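Local coordinates for sugar ABC transporter (Sugar-binding protein) (Bacillus halodurans, PDB 4YO7), which binds myo-inositol between its two lobes and probably acts as the solute-binding component of an ABC transporter for sugars or related polyols, at residues A104-P109 with K293-A298; I129-R134 with D140-F145; A162-N167 with L276-F281. One frame throughout, in Å; residues are numbered along the deposited sequence.

Contact 1 (A104-P109 with K293-A298)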
loop_
_atom_site.group_PDB
_atom_site.type_symbol
_atom_site.label_atom_id
_atom_site.label_comp_id
_atom_site.label_asym_id
_atom_site.label_seq_id
_atom_site.Cartn_x
_atom_site.Cartn_y
_atom_site.Cartn_z
ATOM N N ALA A 104 -11.153 16.383 -13.069
ATOM C CA ALA A 104 -10.004 15.509 -12.832
ATOM C C ALA A 104 -10.487 14.216 -12.227
ATOM O O ALA A 104 -11.558 14.157 -11.628
ATOM C CB ALA A 104 -8.964 16.159 -11.921
ATOM N N ILE A 105 -9.673 13.174 -12.403
ATOM C CA ILE A 105 -9.961 11.839 -11.890
ATOM C C ILE A 105 -8.788 11.376 -11.037
ATOM O O ILE A 105 -7.647 11.564 -11.408
ATOM C CB ILE A 105 -10.215 10.851 -13.027
ATOM C CG1 ILE A 105 -11.512 11.255 -13.736
ATOM C CG2 ILE A 105 -10.302 9.419 -12.514
ATOM C CD1 ILE A 105 -11.771 10.519 -15.034
ATOM N N ILE A 106 -9.110 10.787 -9.890
ATOM C CA ILE A 106 -8.133 10.096 -9.042
ATOM C C ILE A 106 -8.490 8.617 -9.064
ATOM O O ILE A 106 -9.620 8.248 -8.723
ATOM C CB ILE A 106 -8.123 10.597 -7.574
ATOM C CG1 ILE A 106 -7.846 12.098 -7.509
ATOM C CG2 ILE A 106 -7.091 9.802 -6.751
ATOM C CD1 ILE A 106 -8.045 12.690 -6.118
ATOM N N VAL A 107 -7.525 7.780 -9.465
ATOM C CA VAL A 107 -7.673 6.318 -9.417
ATOM C C VAL A 107 -6.581 5.657 -8.583
ATOM O O VAL A 107 -5.408 5.970 -8.712
ATOM C CB VAL A 107 -7.625 5.683 -10.824
ATOM C CG1 VAL A 107 -7.630 4.149 -10.759
ATOM C CG2 VAL A 107 -8.797 6.155 -11.642
ATOM N N ASN A 108 -7.017 4.741 -7.729
ATOM C CA ASN A 108 -6.175 3.756 -7.044
ATOM C C ASN A 108 -6.429 2.360 -7.718
ATOM O O ASN A 108 -7.463 1.758 -7.472
ATOM C CB ASN A 108 -6.563 3.813 -5.560
ATOM C CG ASN A 108 -5.984 2.713 -4.739
ATOM O OD1 ASN A 108 -6.713 1.876 -4.238
ATOM N ND2 ASN A 108 -4.663 2.743 -4.523
ATOM N N PRO A 109 -5.546 1.899 -8.640
ATOM C CA PRO A 109 -5.982 0.822 -9.554
ATOM C C PRO A 109 -6.161 -0.542 -8.919
ATOM O O PRO A 109 -5.309 -0.982 -8.175
ATOM C CB PRO A 109 -4.855 0.708 -10.582
ATOM C CG PRO A 109 -3.868 1.763 -10.258
ATOM C CD PRO A 109 -4.292 2.551 -9.087
ATOM N N LYS A 293 -4.946 17.416 -3.434
ATOM C CA LYS A 293 -4.352 18.698 -3.767
ATOM C C LYS A 293 -3.892 18.748 -5.224
ATOM O O LYS A 293 -4.083 19.751 -5.920
ATOM C CB LYS A 293 -3.176 19.008 -2.826
ATOM C CG LYS A 293 -3.579 19.274 -1.407
ATOM C CD LYS A 293 -2.325 19.456 -0.537
ATOM C CE LYS A 293 -2.614 19.456 0.946
ATOM N NZ LYS A 293 -3.133 20.763 1.415
ATOM N N VAL A 294 -3.279 17.659 -5.676
ATOM C CA VAL A 294 -2.774 17.583 -7.027
ATOM C C VAL A 294 -3.933 17.578 -8.030
ATOM O O VAL A 294 -3.876 18.230 -9.070
ATOM C CB VAL A 294 -1.881 16.347 -7.181
ATOM C CG1 VAL A 294 -1.500 16.098 -8.627
ATOM C CG2 VAL A 294 -0.616 16.555 -6.340
ATOM N N ALA A 295 -4.991 16.841 -7.708
ATOM C CA ALA A 295 -6.156 16.761 -8.572
ATOM C C ALA A 295 -6.826 18.117 -8.710
ATOM O O ALA A 295 -7.230 18.532 -9.797
ATOM C CB ALA A 295 -7.147 15.725 -8.023
ATOM N N VAL A 296 -6.930 18.825 -7.603
ATOM C CA VAL A 296 -7.484 20.178 -7.636
ATOM C C VAL A 296 -6.623 21.098 -8.514
ATOM O O VAL A 296 -7.143 21.874 -9.327
ATOM C CB VAL A 296 -7.607 20.762 -6.224
ATOM C CG1 VAL A 296 -7.824 22.261 -6.257
ATOM C CG2 VAL A 296 -8.754 20.090 -5.489
ATOM N N GLN A 297 -5.301 21.026 -8.360
ATOM C CA GLN A 297 -4.435 21.841 -9.183
ATOM C C GLN A 297 -4.645 21.539 -10.655
ATOM O O GLN A 297 -4.672 22.453 -11.473
ATOM C CB GLN A 297 -2.956 21.626 -8.833
ATOM C CG GLN A 297 -2.534 22.177 -7.503
ATOM C CD GLN A 297 -1.087 21.821 -7.179
ATOM O OE1 GLN A 297 -0.624 20.724 -7.485
ATOM N NE2 GLN A 297 -0.365 22.757 -6.579
ATOM N N ALA A 298 -4.749 20.264 -10.997
ATOM C CA ALA A 298 -4.882 19.851 -12.400
ATOM C C ALA A 298 -6.251 20.272 -12.944
ATOM O O ALA A 298 -6.377 20.779 -14.068
ATOM C CB ALA A 298 -4.713 18.352 -12.526
#

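Contact 2 (I129-R134 with D140-F145). With INS (1,2,3,4,5,6-hexahydroxy-cyclohexane), chain F.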
loop_
_atom_site.group_PDB
_atom_site.type_symbol
_atom_site.label_atom_id
_atom_site.label_comp_id
_atom_site.label_asym_id
_atom_site.label_seq_id
_atom_site.Cartn_x
_atom_site.Cartn_y
_atom_site.Cartn_z
ATOM N N ILE A 129 -5.604 12.658 -15.023
ATOM C CA ILE A 129 -5.763 11.484 -14.167
ATOM C C ILE A 129 -4.561 11.352 -13.222
ATOM O O ILE A 129 -3.387 11.281 -13.643
ATOM C CB ILE A 129 -5.961 10.218 -14.989
ATOM C CG1 ILE A 129 -6.084 9.008 -14.022
ATOM C CG2 ILE A 129 -4.889 10.043 -16.062
ATOM C CD1 ILE A 129 -6.738 7.854 -14.596
ATOM N N ILE A 130 -4.894 11.356 -11.943
ATOM C CA ILE A 130 -3.926 11.244 -10.872
ATOM C C ILE A 130 -3.993 9.806 -10.382
ATOM O O ILE A 130 -5.068 9.329 -10.040
ATOM C CB ILE A 130 -4.248 12.202 -9.691
ATOM C CG1 ILE A 130 -4.356 13.689 -10.123
ATOM C CG2 ILE A 130 -3.244 12.019 -8.537
ATOM C CD1 ILE A 130 -3.509 14.162 -11.266
ATOM N N ILE A 131 -2.857 9.121 -10.335
ATOM C CA ILE A 131 -2.792 7.751 -9.798
ATOM C C ILE A 131 -2.300 7.816 -8.350
ATOM O O ILE A 131 -1.282 8.426 -8.046
ATOM C CB ILE A 131 -1.873 6.859 -10.645
ATOM C CG1 ILE A 131 -2.378 6.784 -12.097
ATOM C CG2 ILE A 131 -1.703 5.457 -10.008
ATOM C CD1 ILE A 131 -3.707 6.133 -12.289
ATOM N N ALA A 132 -3.073 7.217 -7.447
ATOM C CA ALA A 132 -2.727 7.221 -6.044
ATOM C C ALA A 132 -2.392 5.823 -5.530
ATOM O O ALA A 132 -3.141 4.872 -5.775
ATOM C CB ALA A 132 -3.865 7.807 -5.225
ATOM N N ASN A 133 -1.248 5.758 -4.831
ATOM C CA ASN A 133 -0.801 4.659 -3.988
ATOM C C ASN A 133 -0.388 3.354 -4.675
ATOM O O ASN A 133 0.564 2.735 -4.239
ATOM C CB ASN A 133 -1.877 4.382 -2.935
ATOM C CG ASN A 133 -1.653 3.086 -2.192
ATOM O OD1 ASN A 133 -2.198 2.057 -2.578
ATOM N ND2 ASN A 133 -0.883 3.128 -1.115
ATOM N N ARG A 134 -1.084 2.936 -5.726
ATOM C CA ARG A 134 -0.673 1.759 -6.502
ATOM C C ARG A 134 -0.199 2.160 -7.889
ATOM O O ARG A 134 -0.942 2.750 -8.661
ATOM C CB ARG A 134 -1.815 0.757 -6.621
ATOM C CG ARG A 134 -2.311 0.230 -5.321
ATOM C CD ARG A 134 -3.511 -0.634 -5.557
ATOM N NE ARG A 134 -4.020 -1.289 -4.360
ATOM C CZ ARG A 134 -5.013 -2.179 -4.376
ATOM N NH1 ARG A 134 -5.619 -2.501 -5.522
ATOM N NH2 ARG A 134 -5.392 -2.758 -3.256
ATOM N N ASP A 140 3.681 6.343 -16.210
ATOM C CA ASP A 140 4.169 7.645 -16.674
ATOM C C ASP A 140 3.278 8.219 -17.776
ATOM O O ASP A 140 3.506 9.351 -18.234
ATOM C CB ASP A 140 5.669 7.597 -17.102
ATOM C CG ASP A 140 5.952 6.764 -18.327
ATOM O OD1 ASP A 140 5.016 6.440 -19.101
ATOM O OD2 ASP A 140 7.172 6.499 -18.541
ATOM N N GLN A 141 2.226 7.494 -18.156
ATOM C CA GLN A 141 1.246 8.030 -19.087
ATOM C C GLN A 141 0.141 8.772 -18.339
ATOM O O GLN A 141 -0.647 9.499 -18.937
ATOM C CB GLN A 141 0.657 6.910 -19.955
ATOM C CG GLN A 141 1.657 6.437 -20.979
ATOM C CD GLN A 141 1.363 5.059 -21.508
ATOM O OE1 GLN A 141 0.252 4.780 -21.964
ATOM N NE2 GLN A 141 2.363 4.178 -21.454
ATOM N N ALA A 142 0.089 8.620 -17.027
ATOM C CA ALA A 142 -0.884 9.345 -16.241
ATOM C C ALA A 142 -0.407 10.773 -16.030
ATOM O O ALA A 142 0.711 11.107 -16.375
ATOM C CB ALA A 142 -1.124 8.653 -14.896
ATOM N N THR A 143 -1.256 11.628 -15.471
ATOM C CA THR A 143 -0.882 13.035 -15.290
ATOM C C THR A 143 0.082 13.203 -14.119
ATOM O O THR A 143 0.984 14.022 -14.164
ATOM C CB THR A 143 -2.105 13.901 -15.064
ATOM O OG1 THR A 143 -3.059 13.574 -16.066
ATOM C CG2 THR A 143 -1.763 15.386 -15.146
ATOM N N ALA A 144 -0.114 12.404 -13.080
ATOM C CA ALA A 144 0.811 12.376 -11.948
ATOM C C ALA A 144 0.581 11.129 -11.128
ATOM O O ALA A 144 -0.495 10.550 -11.181
ATOM C CB ALA A 144 0.645 13.636 -11.063
ATOM N N PHE A 145 1.617 10.747 -10.381
ATOM C CA PHE A 145 1.557 9.651 -9.405
ATOM C C PHE A 145 1.842 10.210 -8.022
ATOM O O PHE A 145 2.802 10.974 -7.847
ATOM C CB PHE A 145 2.576 8.538 -9.717
ATOM C CG PHE A 145 2.576 7.433 -8.701
ATOM C CD1 PHE A 145 1.532 6.524 -8.666
ATOM C CD2 PHE A 145 3.585 7.325 -7.754
ATOM C CE1 PHE A 145 1.497 5.528 -7.717
ATOM C CE2 PHE A 145 3.566 6.288 -6.808
ATOM C CZ PHE A 145 2.521 5.397 -6.791
HETATM C C1 INS F . -2.967 -2.123 -0.359
HETATM C C2 INS F . -3.018 -2.396 1.141
HETATM C C3 INS F . -1.589 -2.554 1.661
HETATM C C4 INS F . -0.756 -1.295 1.397
HETATM C C5 INS F . -0.753 -0.999 -0.118
HETATM C C6 INS F . -2.180 -0.852 -0.626
HETATM O O1 INS F . -4.309 -1.941 -0.889
HETATM O O2 INS F . -3.635 -1.273 1.767
HETATM O O3 INS F . -1.695 -2.818 3.091
HETATM O O4 INS F . 0.604 -1.519 1.797
HETATM O O5 INS F . -0.068 0.248 -0.330
HETATM O O6 INS F . -2.118 -0.643 -2.091
#

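Contact 3 (A162-N167 with L276-F281)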
loop_
_atom_site.group_PDB
_atom_site.type_symbol
_atom_site.label_atom_id
_atom_site.label_comp_id
_atom_site.label_asym_id
_atom_site.label_seq_id
_atom_site.Cartn_x
_atom_site.Cartn_y
_atom_site.Cartn_z
ATOM N N ALA A 162 17.439 -8.576 8.706
ATOM C CA ALA A 162 18.783 -9.147 8.575
ATOM C C ALA A 162 19.676 -8.751 9.761
ATOM O O ALA A 162 20.400 -9.591 10.294
ATOM C CB ALA A 162 19.420 -8.704 7.286
ATOM N N LYS A 163 19.613 -7.487 10.168
ATOM C CA LYS A 163 20.381 -7.045 11.336
ATOM C C LYS A 163 19.973 -7.815 12.578
ATOM O O LYS A 163 20.829 -8.256 13.351
ATOM C CB LYS A 163 20.214 -5.544 11.563
ATOM C CG LYS A 163 20.952 -4.725 10.538
ATOM C CD LYS A 163 20.672 -3.239 10.668
ATOM C CE LYS A 163 21.170 -2.470 9.440
ATOM N NZ LYS A 163 20.717 -1.041 9.414
ATOM N N LEU A 164 18.675 -8.014 12.760
ATOM C CA LEU A 164 18.184 -8.707 13.935
ATOM C C LEU A 164 18.608 -10.172 13.947
ATOM O O LEU A 164 18.798 -10.760 15.012
ATOM C CB LEU A 164 16.672 -8.593 14.004
ATOM C CG LEU A 164 16.060 -7.218 14.264
ATOM C CD1 LEU A 164 14.571 -7.234 13.993
ATOM C CD2 LEU A 164 16.306 -6.781 15.686
ATOM N N LEU A 165 18.779 -10.750 12.762
ATOM C CA LEU A 165 19.186 -12.148 12.624
ATOM C C LEU A 165 20.705 -12.338 12.558
ATOM O O LEU A 165 21.189 -13.475 12.462
ATOM C CB LEU A 165 18.567 -12.749 11.365
ATOM C CG LEU A 165 17.042 -12.895 11.355
ATOM C CD1 LEU A 165 16.578 -13.321 9.991
ATOM C CD2 LEU A 165 16.613 -13.907 12.408
ATOM N N ASN A 166 21.455 -11.242 12.621
ATOM C CA ASN A 166 22.902 -11.285 12.407
ATOM C C ASN A 166 23.213 -12.007 11.093
ATOM O O ASN A 166 24.152 -12.795 10.985
ATOM C CB ASN A 166 23.601 -11.945 13.589
ATOM C CG ASN A 166 23.549 -11.086 14.820
ATOM O OD1 ASN A 166 24.113 -9.994 14.840
ATOM N ND2 ASN A 166 22.854 -11.558 15.851
ATOM N N ASN A 167 22.387 -11.710 10.093
ATOM C CA ASN A 167 22.544 -12.217 8.729
ATOM C C ASN A 167 22.435 -13.732 8.586
ATOM O O ASN A 167 22.882 -14.307 7.594
ATOM C CB ASN A 167 23.873 -11.737 8.164
ATOM C CG ASN A 167 23.911 -10.244 8.019
ATOM O OD1 ASN A 167 22.866 -9.607 7.850
ATOM N ND2 ASN A 167 25.098 -9.669 8.079
ATOM N N LEU A 276 5.333 -7.542 17.270
ATOM C CA LEU A 276 5.765 -7.186 15.916
ATOM C C LEU A 276 7.111 -6.516 16.023
ATOM O O LEU A 276 7.238 -5.520 16.732
ATOM C CB LEU A 276 4.746 -6.255 15.234
ATOM C CG LEU A 276 5.051 -5.845 13.787
ATOM C CD1 LEU A 276 4.994 -7.028 12.849
ATOM C CD2 LEU A 276 4.098 -4.756 13.309
ATOM N N ASP A 277 8.110 -7.067 15.338
ATOM C CA ASP A 277 9.494 -6.593 15.467
ATOM C C ASP A 277 9.837 -5.419 14.564
ATOM O O ASP A 277 10.627 -4.557 14.953
ATOM C CB ASP A 277 10.469 -7.737 15.179
ATOM C CG ASP A 277 10.286 -8.900 16.138
ATOM O OD1 ASP A 277 10.804 -8.815 17.267
ATOM O OD2 ASP A 277 9.591 -9.868 15.778
ATOM N N VAL A 278 9.252 -5.401 13.368
ATOM C CA VAL A 278 9.614 -4.453 12.326
ATOM C C VAL A 278 8.376 -4.063 11.561
ATOM O O VAL A 278 7.556 -4.921 11.243
ATOM C CB VAL A 278 10.641 -5.065 11.343
ATOM C CG1 VAL A 278 10.974 -4.083 10.207
ATOM C CG2 VAL A 278 11.902 -5.513 12.057
ATOM N N THR A 279 8.207 -2.777 11.273
ATOM C CA THR A 279 7.320 -2.404 10.199
ATOM C C THR A 279 7.907 -1.192 9.513
ATOM O O THR A 279 9.024 -0.770 9.816
ATOM C CB THR A 279 5.847 -2.178 10.688
ATOM O OG1 THR A 279 4.998 -1.903 9.564
ATOM C CG2 THR A 279 5.712 -1.050 11.677
ATOM N N VAL A 280 7.182 -0.691 8.528
ATOM C CA VAL A 280 7.656 0.393 7.701
ATOM C C VAL A 280 6.498 1.348 7.450
ATOM O O VAL A 280 5.496 0.970 6.858
ATOM C CB VAL A 280 8.226 -0.110 6.364
ATOM C CG1 VAL A 280 8.777 1.065 5.545
ATOM C CG2 VAL A 280 9.311 -1.165 6.588
ATOM N N PHE A 281 6.649 2.595 7.913
ATOM C CA PHE A 281 5.593 3.587 7.772
ATOM C C PHE A 281 5.355 3.966 6.326
ATOM O O PHE A 281 6.280 4.369 5.624
ATOM C CB PHE A 281 5.953 4.826 8.599
ATOM C CG PHE A 281 5.003 5.992 8.432
ATOM C CD1 PHE A 281 3.737 5.966 8.993
ATOM C CD2 PHE A 281 5.407 7.145 7.755
ATOM C CE1 PHE A 281 2.878 7.050 8.846
ATOM C CE2 PHE A 281 4.556 8.222 7.620
ATOM C CZ PHE A 281 3.300 8.174 8.169
#

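Contact 1 (A104-P109 with K293-A298)
With chi1 at -57°, Ile-106 sets CG1 anti to its own carbonyl carbon, and chi2 at 171° then extends the branch, so that both CG1 and CD1 reach the methyl of Ala-295. Each of these two carbons lies about 3.7 Å from Ala-295 CB. Two positions earlier on the same strand, Ala-104 points its CB toward the helix, 3.6 Å from the backbone O of Ala-295. The CB atoms of Ala-104 and Ala-295 are 4.3 Å apart, which is ordinary methyl packing. One small residue of the helix therefore meets two residues of the strand, and the 5.9 Å between the CA atoms of Ala-104 and Ala-295 is evidence of how near the two backbones come. All three side chains are buried and their mutual contacts are apolar, with Ala-104 CB also resting against the carbonyl O of Ala-295. Val-50 of strand 46-52 packs on Ile-106, and Ile-48 of the same strand on Ala-295. This is helix-on-sheet packing in an alpha/beta lobe: helix 284-299 lies against one face of the parallel sheet, as expected for a type I periplasmic binding protein fold.

Contact 2 (I129-R134 with D140-F145)
Strands 129-132 and 144-147 run parallel, pairing Ile-130 with Ala-144 and Ile-131 with Phe-145; Ile-131 N donates to Ala-144 O at 2.9 Å and a nearly straight 173°. At the start of the pairing a side chain extends the backbone ladder: Ile-129 N donates to Thr-143 OG1 at 2.9 Å, while Thr-143 N returns a bond to Ile-129 O, lying in that carbonyl's plane. Ile-131 lies between two partners. Its CG1 meets Ala-142 CB at 3.6 Å, and its CG2 touches Phe-145 CD1 at 3.7 Å. The Phe-145 ring, with CG anti to the backbone N (chi1 178°), presents its edge to Ile-131 CB, and the same ring has Arg-134 C near its plane at the edge. Further along the segment, Asn-133 and Arg-134 bind the inositol. Arg-134 is extended from CG to NE; NH2 meets inositol O1 at 2.7 Å, at the edge of the guanidinium and in its plane, and NE donates to O6 at 3.0 Å. O6 in turn donates to Asn-133 OD1 at 2.7 Å, and Asn-133 ND2 donates to O5 at 3.1 Å. With NH1 also bonded to Pro-109 O, bonds from NE, NH1 and NH2 together hold the rotation of the guanidinium. A leucine in place of Arg-134 would probably leave inositol O1 and O6 without these donors and Pro-109 O without its mate. Helix 284-299 packs on the sheet face bearing Ile-130 and Ala-144, whereas helix 112-125 meets Ile-129 and Gln-141, and strand 104-107 flanks strand 129-132 on the side away from 144-147.

Contact 3 (A162-N167 with L276-F281)
Leu-164 CD1 and Val-278 CG2 meet at 3.7 Å, the two side chains passing alongside one another in opposing senses. The same methyl of Leu-164 comes to 4.3 Å from Asp-277 CB, touching the aliphatic root of that residue and not its carboxylate. Leu-164 CG lies anti to the carbonyl carbon (chi1 -67°) and CD1 continues the chain away from CA (chi2 167°), making CD1 the methyl that touches. In the next shell, Ile-257 of strand 257-259 packs on Leu-164, while Ala-259 and Glu-160 pack on Val-278. Near Leu-164 the chain leaves the helix in a Schellman motif: Asn-166 has positive phi, Asn-167 N bonds back to Ala-162 O at 2.9 Å and Asn-166 N to Lys-163 O at 3.1 Å. Asp-277 OD2 accepts from Val-258 N, which ties the carboxylate to the backbone of strand 257-259. Leu-253 and Val-256 bind a magnesium here, and Asp-277, its side chain about 4 Å away, belongs to a magnesium site seen in a structure of this protein. The contact is thus dispersive and small, 76 Å² in all, with Leu-164 exposed to solvent; the carboxylate of Asp-277 stays apart from it, and its charge probably favours the nearby magnesium.

Overall arrangement
Contacts 1 and 2 belong to one lobe and contact 3 to the other, with inositol between them. The first two have centres about 8 Å apart and share a sheet: Ile-105 O lies 2.8 Å from Ile-130 N, and Asn-108 ND2 lies 2.9 Å from Ala-132 O, both probable hydrogen bonds. Contact 3 is remote, its centre about 35 Å from that of contact 1 and 31 Å from that of contact 2. Of the three, contact 2 alone binds inositol; the side chain of Ile-106 stays about 12 Å from the bound inositol. That of Val-278 is about 14 Å from the inositol. Two of the passages between lobes run from strand 144-147 into helix 150-164 and from strand 279-281 into helix 284-299.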